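Local coordinates for protein transcriptional regulator (LacI family) (Clostridium acetobutylicum ATCC 824, PDB 3G85) that probably acts as a DNA-binding transcription factor of the LacI family, recognising cis-regulatory DNA, at residues S129-L134 against K190-N195. Sequence-based numbering, arbitrary orientation.
Sequences SAAAIL and KALFCN
Ala131 and Ile133 lend both their N-H and their C=O to the neighbouring strand, the ladder by which two parallel strands are joined. Ala131 N reaches Ala191 O at 2.9 Å and Ala131 O receives Phe193 N; Ile133 N then binds Phe193 O at 2.9 Å, and Ile133 O takes Asn195 N in a longer bond of 3.2 Å. Between these rungs run CA-H...O contacts, such as Ala132 CA to Phe193 O. Just before the strands, a water accepts a hydrogen bond from Lys190 N (2.8 Å) and makes a longer one with Ser129 OG.

Strands 131-134 and 191-194, at 19° to each other, lie side by side in the mixed sheet of one lobe of a periplasmic-binding-protein-like fold. The intervening chain includes helices 140-155 and 172-182 and edge strand 165-167, which pairs with the other side of 131-134.

Apolar contacts divide between the two faces. Ala131, Ile133, Leu192 and Cys194 share the face covered by helices 172-182 and 197-209; there the side chains of Ile133 and Leu192 cross obliquely, and Leu192 CD1 lies 3.8 Å from Ile133 CG1. On the opposite face Ala132 CB sits at the edge of the Phe193 ring, near its plane, while Leu134 CD2 approaches CE2 of that ring obliquely at 3.9 Å. Phe193 also stacks on Phe149 of helix 140-155.

Asn195 brings a side-chain amide to the C-terminal end of the pair. CG lies between the backbone N and the carbonyl carbon (chi1 75°), and the side chains of Asn195 and Leu134 cross at about a right angle: OD1 comes within 3.3 Å of Leu134 CA and accepts a hydrogen bond from Thr135 N, while Leu134 CD2 rests 3.6 Å from Asn195 CB.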
loop_
_atom_site.group_PDB
_atom_site.type_symbol
_atom_site.label_atom_id
_atom_site.label_comp_id
_atom_site.label_asym_id
_atom_site.label_seq_id
_atom_site.Cartn_x
_atom_site.Cartn_y
_atom_site.Cartn_z
ATOM N N SER A 129 -13.920 -12.717 -17.455
ATOM C CA SER A 129 -12.756 -11.867 -17.732
ATOM C C SER A 129 -12.738 -10.640 -16.812
ATOM O O SER A 129 -13.697 -10.361 -16.125
ATOM C CB SER A 129 -12.715 -11.427 -19.191
ATOM O OG SER A 129 -13.849 -10.645 -19.461
ATOM N N ALA A 130 -11.610 -9.940 -16.798
ATOM C CA ALA A 130 -11.458 -8.779 -15.924
ATOM C C ALA A 130 -10.564 -7.766 -16.595
ATOM O O ALA A 130 -9.747 -8.121 -17.465
ATOM C CB ALA A 130 -10.895 -9.195 -14.554
ATOM N N ALA A 131 -10.720 -6.506 -16.186
ATOM C CA ALA A 131 -9.787 -5.452 -16.543
ATOM C C ALA A 131 -9.070 -4.981 -15.262
ATOM O O ALA A 131 -9.502 -5.321 -14.155
ATOM C CB ALA A 131 -10.506 -4.282 -17.197
ATOM N N ALA A 132 -7.968 -4.256 -15.438
ATOM C CA ALA A 132 -7.192 -3.740 -14.302
ATOM C C ALA A 132 -6.725 -2.332 -14.621
ATOM O O ALA A 132 -6.203 -2.063 -15.716
ATOM C CB ALA A 132 -5.996 -4.658 -13.990
ATOM N N ILE A 133 -6.971 -1.413 -13.698
ATOM C CA ILE A 133 -6.454 -0.073 -13.822
ATOM C C ILE A 133 -5.376 0.063 -12.766
ATOM O O ILE A 133 -5.657 -0.069 -11.558
ATOM C CB ILE A 133 -7.553 0.970 -13.613
ATOM C CG1 ILE A 133 -8.633 0.838 -14.722
ATOM C CG2 ILE A 133 -6.966 2.373 -13.595
ATOM C CD1 ILE A 133 -9.824 1.748 -14.465
ATOM N N LEU A 134 -4.157 0.312 -13.238
ATOM C CA LEU A 134 -2.965 0.260 -12.415
ATOM C C LEU A 134 -2.171 1.526 -12.476
ATOM O O LEU A 134 -1.703 1.944 -13.556
ATOM C CB LEU A 134 -2.067 -0.893 -12.871
ATOM C CG LEU A 134 -2.707 -2.292 -12.888
ATOM C CD1 LEU A 134 -1.742 -3.300 -13.546
ATOM C CD2 LEU A 134 -3.143 -2.794 -11.500
ATOM N N LYS A 190 -16.556 -7.332 -17.111
ATOM C CA LYS A 190 -17.512 -7.073 -16.055
ATOM C C LYS A 190 -16.882 -7.045 -14.644
ATOM O O LYS A 190 -17.567 -6.767 -13.663
ATOM C CB LYS A 190 -18.634 -8.102 -16.102
ATOM C CG LYS A 190 -19.597 -7.946 -17.314
ATOM C CD LYS A 190 -20.800 -8.851 -17.153
ATOM C CE LYS A 190 -21.889 -8.184 -16.299
ATOM N NZ LYS A 190 -22.379 -9.108 -15.236
ATOM N N ALA A 191 -15.596 -7.358 -14.564
ATOM C CA ALA A 191 -14.842 -7.285 -13.318
ATOM C C ALA A 191 -13.732 -6.279 -13.516
ATOM O O ALA A 191 -13.128 -6.202 -14.601
ATOM C CB ALA A 191 -14.265 -8.641 -12.962
ATOM N N LEU A 192 -13.466 -5.490 -12.475
ATOM C CA LEU A 192 -12.420 -4.492 -12.543
ATOM C C LEU A 192 -11.607 -4.473 -11.255
ATOM O O LEU A 192 -12.160 -4.299 -10.187
ATOM C CB LEU A 192 -13.034 -3.099 -12.813
ATOM C CG LEU A 192 -12.025 -1.933 -12.800
ATOM C CD1 LEU A 192 -11.050 -2.005 -13.988
ATOM C CD2 LEU A 192 -12.768 -0.600 -12.791
ATOM N N PHE A 193 -10.301 -4.662 -11.385
ATOM C CA PHE A 193 -9.360 -4.493 -10.291
ATOM C C PHE A 193 -8.694 -3.113 -10.369
ATOM O O PHE A 193 -8.137 -2.742 -11.404
ATOM C CB PHE A 193 -8.307 -5.592 -10.379
ATOM C CG PHE A 193 -7.191 -5.477 -9.374
ATOM C CD1 PHE A 193 -7.441 -5.693 -8.005
ATOM C CD2 PHE A 193 -5.898 -5.221 -9.801
ATOM C CE1 PHE A 193 -6.404 -5.652 -7.081
ATOM C CE2 PHE A 193 -4.823 -5.165 -8.857
ATOM C CZ PHE A 193 -5.101 -5.373 -7.503
ATOM N N CYS A 194 -8.736 -2.358 -9.276
ATOM C CA CYS A 194 -7.987 -1.083 -9.221
ATOM C C CYS A 194 -6.917 -1.216 -8.159
ATOM O O CYS A 194 -7.219 -1.620 -7.044
ATOM C CB CYS A 194 -8.898 0.090 -8.865
ATOM S SG CYS A 194 -10.248 0.388 -10.046
ATOM N N ASN A 195 -5.682 -0.889 -8.484
ATOM C CA ASN A 195 -4.625 -1.114 -7.489
ATOM C C ASN A 195 -4.477 0.069 -6.523
ATOM O O ASN A 195 -3.500 0.138 -5.765
ATOM C CB ASN A 195 -3.282 -1.566 -8.133
ATOM C CG ASN A 195 -2.521 -0.436 -8.826
ATOM O OD1 ASN A 195 -3.065 0.624 -9.100
ATOM N ND2 ASN A 195 -1.230 -0.671 -9.115
HETATM O O HOH W 1 -16.713 -9.922 -18.029
#